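Local coordinates for protein endo alpha-1,4 polygalactosaminidase (Neosartorya fumigata, PDB 6OJ1) that cleaves alpha-1,4-linked galactosamine polymers from within the chain as an endo-acting glycoside hydrolase and so disrupts microbial biofilms, at residues A[64-72]-A[133-142]; A[86-94]-A[113-121]. All coordinates share one frame; numbering follows the deposited sequence.

Contact 1 (A[64-72]-A[133-142])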
# COMPACT_ATOMS: atom_id res chain seq x y z
N LEU A 64 7.48 5.30 -4.60
CA LEU A 64 7.52 5.58 -6.04
C LEU A 64 8.45 6.74 -6.38
O LEU A 64 9.16 6.70 -7.38
CB LEU A 64 6.10 5.90 -6.52
CG LEU A 64 5.99 6.46 -7.94
CD1 LEU A 64 6.49 5.45 -8.96
CD2 LEU A 64 4.53 6.84 -8.20
N PHE A 65 8.40 7.81 -5.59
CA PHE A 65 9.07 9.04 -6.00
C PHE A 65 10.56 9.01 -5.70
O PHE A 65 11.36 9.43 -6.54
CB PHE A 65 8.45 10.25 -5.29
CG PHE A 65 7.15 10.71 -5.88
CD1 PHE A 65 7.13 11.55 -6.99
CD2 PHE A 65 5.95 10.34 -5.30
CE1 PHE A 65 5.93 12.00 -7.53
CE2 PHE A 65 4.73 10.79 -5.83
CZ PHE A 65 4.73 11.61 -6.95
N ILE A 66 10.95 8.53 -4.52
CA ILE A 66 12.32 8.74 -4.07
C ILE A 66 13.27 7.64 -4.50
O ILE A 66 14.47 7.74 -4.24
CB ILE A 66 12.35 8.96 -2.55
CG1 ILE A 66 11.96 7.69 -1.80
CG2 ILE A 66 11.42 10.09 -2.16
CD1 ILE A 66 11.77 7.92 -0.31
N ASN A 67 12.77 6.60 -5.18
CA ASN A 67 13.62 5.54 -5.70
C ASN A 67 13.77 5.65 -7.21
O ASN A 67 12.79 5.90 -7.92
CB ASN A 67 13.02 4.19 -5.34
CG ASN A 67 13.21 3.88 -3.89
OD1 ASN A 67 14.32 3.57 -3.47
ND2 ASN A 67 12.14 4.00 -3.11
N ASP A 68 14.98 5.47 -7.70
CA ASP A 68 15.21 5.65 -9.13
C ASP A 68 15.10 4.33 -9.90
O ASP A 68 15.02 3.24 -9.33
CB ASP A 68 16.56 6.33 -9.38
CG ASP A 68 17.76 5.53 -8.88
OD1 ASP A 68 17.60 4.39 -8.39
OD2 ASP A 68 18.89 6.06 -8.98
N LYS A 69 15.05 4.48 -11.22
CA LYS A 69 14.92 3.34 -12.12
C LYS A 69 16.00 2.29 -11.86
O LYS A 69 15.73 1.09 -11.93
CB LYS A 69 15.02 3.83 -13.57
CG LYS A 69 14.07 3.19 -14.55
CD LYS A 69 14.44 3.59 -15.97
CE LYS A 69 14.76 5.08 -16.07
NZ LYS A 69 13.58 5.94 -15.77
N SER A 70 17.21 2.74 -11.53
CA SER A 70 18.32 1.82 -11.36
C SER A 70 18.14 0.93 -10.13
O SER A 70 18.55 -0.23 -10.13
CB SER A 70 19.63 2.61 -11.26
OG SER A 70 20.67 1.79 -10.78
N THR A 71 17.55 1.48 -9.07
CA THR A 71 17.26 0.68 -7.88
C THR A 71 16.21 -0.38 -8.18
O THR A 71 16.36 -1.55 -7.78
CB THR A 71 16.79 1.59 -6.74
OG1 THR A 71 17.87 2.44 -6.33
CG2 THR A 71 16.30 0.77 -5.55
N ILE A 72 15.16 -0.00 -8.90
CA ILE A 72 14.09 -0.94 -9.24
C ILE A 72 14.62 -2.04 -10.16
O ILE A 72 14.39 -3.23 -9.92
CB ILE A 72 12.91 -0.17 -9.86
CG1 ILE A 72 12.33 0.79 -8.82
CG2 ILE A 72 11.84 -1.13 -10.39
CD1 ILE A 72 11.33 1.79 -9.39
N ARG A 133 1.03 9.74 -11.99
CA ARG A 133 1.87 8.97 -11.08
C ARG A 133 1.98 7.52 -11.54
O ARG A 133 3.05 6.92 -11.43
CB ARG A 133 1.34 9.06 -9.65
CG ARG A 133 1.58 10.44 -9.00
CD ARG A 133 0.92 10.57 -7.62
NE ARG A 133 1.22 11.86 -7.00
CZ ARG A 133 0.94 12.17 -5.74
NH1 ARG A 133 0.31 11.30 -4.95
NH2 ARG A 133 1.28 13.37 -5.27
N LEU A 134 0.88 6.96 -12.07
CA LEU A 134 0.95 5.60 -12.62
C LEU A 134 1.86 5.54 -13.85
O LEU A 134 2.56 4.55 -14.06
CB LEU A 134 -0.45 5.09 -12.98
CG LEU A 134 -1.35 4.84 -11.75
CD1 LEU A 134 -2.78 4.50 -12.22
CD2 LEU A 134 -0.81 3.73 -10.84
N ASP A 135 1.83 6.59 -14.69
CA ASP A 135 2.78 6.70 -15.79
C ASP A 135 4.21 6.62 -15.26
O ASP A 135 5.05 5.90 -15.81
CB ASP A 135 2.60 8.02 -16.55
CG ASP A 135 1.39 8.04 -17.46
OD1 ASP A 135 0.67 7.02 -17.60
OD2 ASP A 135 1.15 9.12 -18.04
N MET A 136 4.50 7.38 -14.20
CA MET A 136 5.84 7.35 -13.63
C MET A 136 6.20 5.95 -13.13
O MET A 136 7.31 5.46 -13.37
CB MET A 136 5.96 8.36 -12.49
CG MET A 136 7.31 8.17 -11.74
SD MET A 136 7.49 9.29 -10.34
CE MET A 136 7.84 10.78 -11.23
N ALA A 137 5.27 5.29 -12.41
CA ALA A 137 5.53 3.93 -11.94
C ALA A 137 5.85 3.00 -13.10
O ALA A 137 6.82 2.23 -13.05
CB ALA A 137 4.34 3.40 -11.14
N ARG A 138 5.02 3.04 -14.15
CA ARG A 138 5.29 2.23 -15.34
C ARG A 138 6.66 2.55 -15.92
O ARG A 138 7.46 1.65 -16.22
CB ARG A 138 4.21 2.46 -16.39
CG ARG A 138 4.50 1.76 -17.72
CD ARG A 138 3.79 2.49 -18.89
NE ARG A 138 4.17 3.91 -18.94
CZ ARG A 138 3.38 4.89 -19.37
NH1 ARG A 138 2.12 4.65 -19.81
NH2 ARG A 138 3.84 6.14 -19.38
N ASP A 139 6.95 3.85 -16.11
CA ASP A 139 8.21 4.26 -16.72
C ASP A 139 9.41 3.84 -15.90
O ASP A 139 10.48 3.57 -16.46
CB ASP A 139 8.23 5.78 -16.92
CG ASP A 139 7.23 6.27 -17.95
OD1 ASP A 139 6.70 5.44 -18.73
OD2 ASP A 139 6.94 7.49 -17.96
N LYS A 140 9.26 3.77 -14.57
CA LYS A 140 10.37 3.35 -13.71
C LYS A 140 10.51 1.84 -13.64
O LYS A 140 11.48 1.35 -13.06
CB LYS A 140 10.18 3.92 -12.30
CG LYS A 140 10.43 5.42 -12.20
CD LYS A 140 10.50 5.84 -10.73
CE LYS A 140 10.83 7.31 -10.61
NZ LYS A 140 11.07 7.73 -9.19
N GLY A 141 9.56 1.10 -14.21
CA GLY A 141 9.66 -0.35 -14.25
C GLY A 141 8.98 -1.06 -13.11
O GLY A 141 9.21 -2.27 -12.95
N CYS A 142 8.16 -0.36 -12.32
CA CYS A 142 7.44 -0.97 -11.21
C CYS A 142 6.63 -2.17 -11.69
O CYS A 142 5.97 -2.10 -12.73
CB CYS A 142 6.49 0.04 -10.56
SG CYS A 142 7.31 1.52 -9.93
O HOH W 1 13.66 0.06 -13.72
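The Phe65 ring meets Arg133 at its edge: Arg133 NE lies near the ring plane, 3.5 Å from Phe65 CZ. The guanidinium stands almost perpendicular to the ring, at 85°, and takes Phe65 CE2 over one face, toward its rim. Arg133 NE is also engaged by Asp97 in a salt bridge. Met136 SD sits obliquely to the Phe65 ring, 4.6 Å from its centroid, a Met-aromatic contact. Leu64 packs on helix 124-140. With CG anti to the backbone N (chi1 170°), its CD1 reaches the backbone of Ala137, a tight 3.5 Å from Ala137 CA, and CD2 lies over Arg133 O.

Lys140 carries the polar part. Its chain is extended beyond CG, and NZ donates to Leu64 O and Asn67 O, each at 2.8 Å. The ammonium thus ties together the loop that leads into helix 69-77. Asp68 N-caps that helix through Thr71 N. Helix 124-140 ends in a Schellman motif at Gly141. A water links Lys69 O and Lys140 O, and Ile72 CD1 packs on Lys140 CB at 3.8 Å.

The contact joins the loop after strand 59-63 and the start of helix 69-77 to the last turns of helix 124-140, on the outside of the (beta/alpha) barrel. Leu64 and Ile72 also touch strand 81-87 beneath, where Cys84 forms a disulfide with Cys142. Ala137 rests on strand 144-148.

Contact 2 (A[86-94]-A[113-121]); sequences FSAGSYENW and WPGEKWLNI. With NAG (2-acetamido-2-deoxy-beta-D-glucopyranose), chain C.
The Glu116 side chain reaches diagonally to Ser90 across an antiparallel beta pairing, where strand 90-92 forms one edge of a small three-stranded sheet and strand 116-119 its middle. The bridges are Ser90-Trp118, Tyr91-Lys117 and Glu92-Glu116. The Glu116 chain is extended, and its OE1 accepts from Ser90 OG at 2.7 Å through the anti lone pair. Glu92 lies alongside Glu116 and points the same way, their carboxylate planes 39° apart. Glu92 OE2 and Glu116 OE1 are 4.3 Å apart, and Glu92 OE1 forms a salt bridge with Arg95. On the other sheet face, Tyr91 CB packs against Leu119 CD2 at 3.7 Å. The Tyr91 ring also makes an edge-to-face contact with Phe101.

Trp94 and Trp113 meet rim to rim, planes at 22°, neither over the other's face. Trp113 is poorly ordered, so this contact is less certain. Asn93 crosses Trp113 at about a right angle. The Trp113 face lies over Gly115 CA, within the type I turn from Trp113 to Glu116. Tyr91 and Lys117 exchange two backbone hydrogen bonds. Gly89 O accepts from Leu119 N and from a water that also donates to Leu119 O. Asn120 ND2 is bonded covalently to NAG C1, at 1.4 Å.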
# COMPACT_ATOMS: atom_id res chain seq x y z
N PHE A 86 2.54 4.75 -3.43
CA PHE A 86 2.28 6.18 -3.49
C PHE A 86 0.94 6.42 -2.82
O PHE A 86 0.16 5.49 -2.61
CB PHE A 86 2.28 6.71 -4.92
CG PHE A 86 1.09 6.25 -5.76
CD1 PHE A 86 1.13 5.04 -6.45
CD2 PHE A 86 -0.05 7.06 -5.89
CE1 PHE A 86 0.04 4.63 -7.22
CE2 PHE A 86 -1.13 6.66 -6.66
CZ PHE A 86 -1.08 5.44 -7.34
N SER A 87 0.70 7.66 -2.42
CA SER A 87 -0.57 8.00 -1.79
C SER A 87 -1.55 8.42 -2.87
O SER A 87 -1.33 9.43 -3.55
CB SER A 87 -0.42 9.12 -0.76
OG SER A 87 -1.69 9.35 -0.15
N ALA A 88 -2.65 7.67 -3.01
CA ALA A 88 -3.67 8.04 -3.97
C ALA A 88 -4.78 8.88 -3.34
O ALA A 88 -5.45 9.62 -4.06
CB ALA A 88 -4.26 6.77 -4.59
N GLY A 89 -4.94 8.83 -2.02
CA GLY A 89 -6.03 9.54 -1.39
C GLY A 89 -5.63 10.69 -0.49
O GLY A 89 -6.51 11.32 0.11
N SER A 90 -4.33 10.99 -0.40
CA SER A 90 -3.89 12.14 0.38
C SER A 90 -2.94 13.01 -0.43
O SER A 90 -2.15 12.52 -1.25
CB SER A 90 -3.22 11.74 1.71
OG SER A 90 -1.85 11.45 1.53
N TYR A 91 -3.05 14.31 -0.18
CA TYR A 91 -2.07 15.30 -0.62
C TYR A 91 -0.90 15.30 0.35
O TYR A 91 -1.09 15.46 1.55
CB TYR A 91 -2.73 16.67 -0.65
CG TYR A 91 -1.78 17.84 -0.82
CD1 TYR A 91 -1.35 18.22 -2.08
CD2 TYR A 91 -1.37 18.59 0.27
CE1 TYR A 91 -0.51 19.31 -2.24
CE2 TYR A 91 -0.54 19.68 0.13
CZ TYR A 91 -0.11 20.03 -1.14
OH TYR A 91 0.72 21.11 -1.27
N GLU A 92 0.32 15.14 -0.18
CA GLU A 92 1.56 15.18 0.58
C GLU A 92 2.36 16.37 0.09
O GLU A 92 2.72 16.42 -1.09
CB GLU A 92 2.38 13.90 0.37
CG GLU A 92 1.65 12.61 0.72
CD GLU A 92 2.26 11.41 0.02
OE1 GLU A 92 2.32 11.39 -1.22
OE2 GLU A 92 2.68 10.47 0.73
N ASN A 93 2.63 17.33 0.98
CA ASN A 93 3.18 18.60 0.52
C ASN A 93 4.67 18.53 0.19
O ASN A 93 5.25 19.56 -0.17
CB ASN A 93 2.92 19.72 1.54
CG ASN A 93 3.79 19.61 2.80
OD1 ASN A 93 4.59 18.68 2.98
ND2 ASN A 93 3.63 20.59 3.68
N TRP A 94 5.28 17.36 0.28
CA TRP A 94 6.69 17.23 -0.09
C TRP A 94 6.91 16.57 -1.44
O TRP A 94 8.07 16.38 -1.84
CB TRP A 94 7.46 16.46 0.99
CG TRP A 94 6.99 15.06 1.21
CD1 TRP A 94 7.53 13.92 0.69
CD2 TRP A 94 5.90 14.64 2.05
NE1 TRP A 94 6.84 12.82 1.14
CE2 TRP A 94 5.84 13.23 1.98
CE3 TRP A 94 4.97 15.31 2.84
CZ2 TRP A 94 4.88 12.49 2.67
CZ3 TRP A 94 4.01 14.57 3.53
CH2 TRP A 94 3.98 13.17 3.44
N TRP A 113 -1.91 18.13 10.87
CA TRP A 113 -0.78 18.75 10.19
C TRP A 113 -1.16 19.04 8.74
O TRP A 113 -1.49 18.11 7.99
CB TRP A 113 0.45 17.85 10.24
CG TRP A 113 1.59 18.38 9.43
CD1 TRP A 113 2.22 19.58 9.59
CD2 TRP A 113 2.26 17.71 8.36
NE1 TRP A 113 3.24 19.71 8.66
CE2 TRP A 113 3.28 18.57 7.90
CE3 TRP A 113 2.09 16.47 7.73
CZ2 TRP A 113 4.14 18.23 6.85
CZ3 TRP A 113 2.94 16.13 6.69
CH2 TRP A 113 3.94 17.01 6.26
N PRO A 114 -1.12 20.31 8.30
CA PRO A 114 -1.58 20.63 6.94
C PRO A 114 -0.71 20.07 5.85
O PRO A 114 -1.08 20.16 4.67
CB PRO A 114 -1.57 22.17 6.92
CG PRO A 114 -1.41 22.60 8.35
CD PRO A 114 -0.66 21.50 9.03
N GLY A 115 0.45 19.50 6.19
CA GLY A 115 1.30 18.90 5.18
C GLY A 115 0.73 17.64 4.56
O GLY A 115 1.26 17.20 3.53
N GLU A 116 -0.31 17.06 5.15
CA GLU A 116 -0.99 15.93 4.53
C GLU A 116 -2.49 16.08 4.70
O GLU A 116 -2.97 16.23 5.83
CB GLU A 116 -0.52 14.59 5.11
CG GLU A 116 -0.87 13.45 4.18
CD GLU A 116 -0.14 12.16 4.48
OE1 GLU A 116 -0.37 11.19 3.73
OE2 GLU A 116 0.65 12.12 5.45
N LYS A 117 -3.21 16.05 3.58
CA LYS A 117 -4.64 16.34 3.53
C LYS A 117 -5.37 15.30 2.70
O LYS A 117 -4.85 14.78 1.72
CB LYS A 117 -4.91 17.73 2.93
CG LYS A 117 -4.36 18.90 3.72
CD LYS A 117 -4.76 20.21 3.07
CE LYS A 117 -4.10 21.40 3.77
NZ LYS A 117 -4.68 21.62 5.12
N TRP A 118 -6.63 15.03 3.08
CA TRP A 118 -7.48 14.14 2.31
C TRP A 118 -7.77 14.74 0.93
O TRP A 118 -7.93 15.95 0.79
CB TRP A 118 -8.78 13.87 3.07
CG TRP A 118 -8.56 13.02 4.29
CD1 TRP A 118 -8.58 13.42 5.60
CD2 TRP A 118 -8.22 11.63 4.30
NE1 TRP A 118 -8.30 12.34 6.43
CE2 TRP A 118 -8.08 11.24 5.65
CE3 TRP A 118 -8.04 10.67 3.29
CZ2 TRP A 118 -7.76 9.93 6.02
CZ3 TRP A 118 -7.72 9.36 3.66
CH2 TRP A 118 -7.58 9.01 5.02
N LEU A 119 -7.84 13.89 -0.09
CA LEU A 119 -8.15 14.32 -1.45
C LEU A 119 -9.60 14.04 -1.80
O LEU A 119 -10.19 13.05 -1.36
CB LEU A 119 -7.27 13.60 -2.47
CG LEU A 119 -5.79 13.96 -2.37
CD1 LEU A 119 -5.00 13.08 -3.34
CD2 LEU A 119 -5.61 15.45 -2.64
N ASN A 120 -10.16 14.90 -2.65
CA ASN A 120 -11.42 14.55 -3.31
C ASN A 120 -11.08 13.58 -4.43
O ASN A 120 -10.71 13.97 -5.55
CB ASN A 120 -12.13 15.79 -3.83
CG ASN A 120 -13.47 15.46 -4.46
OD1 ASN A 120 -13.84 14.28 -4.56
ND2 ASN A 120 -14.20 16.47 -4.86
N ILE A 121 -11.19 12.29 -4.13
CA ILE A 121 -10.79 11.26 -5.09
C ILE A 121 -11.74 11.17 -6.27
O ILE A 121 -11.44 10.46 -7.24
CB ILE A 121 -10.66 9.90 -4.37
CG1 ILE A 121 -11.98 9.51 -3.68
CG2 ILE A 121 -9.46 9.94 -3.39
CD1 ILE A 121 -11.91 8.14 -2.96
C1 NAG C . -15.48 16.20 -5.47
C2 NAG C . -16.51 17.24 -5.06
C3 NAG C . -17.84 16.95 -5.74
C4 NAG C . -17.68 16.82 -7.25
C5 NAG C . -16.53 15.88 -7.62
C6 NAG C . -16.16 15.94 -9.09
C7 NAG C . -16.51 18.37 -2.88
C8 NAG C . -16.72 18.21 -1.40
N2 NAG C . -16.67 17.26 -3.62
O3 NAG C . -18.73 18.02 -5.44
O4 NAG C . -18.87 16.27 -7.79
O5 NAG C . -15.34 16.20 -6.88
O6 NAG C . -15.53 17.18 -9.41
O7 NAG C . -16.20 19.44 -3.38
O HOH W 2 -9.22 10.89 -0.01
O HOH W 3 0.66 21.89 3.16

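The contact centres are about 20 Å apart, and contact 2 is nested along the chain inside the loop closed by contact 1. The chain runs from 64-72 through helix 69-77 into strand 81-87, which leads to 86-94. It then passes through 113-121 and enters helix 124-140, which carries 133-142. Strands 90-92, 106-109 and 116-119 all lie between strand 81-87 and helix 124-140, so the small sheet is an insertion in that beta-to-alpha connection. Contact 1 packs a loop and the start of helix 69-77 on helix 124-140 outside the barrel, whereas contact 2 builds the small sheet. They touch: Arg133 NH1 approaches Ser87 O at 2.9 Å, and Phe86 packs against Leu64, Arg133 and Leu134.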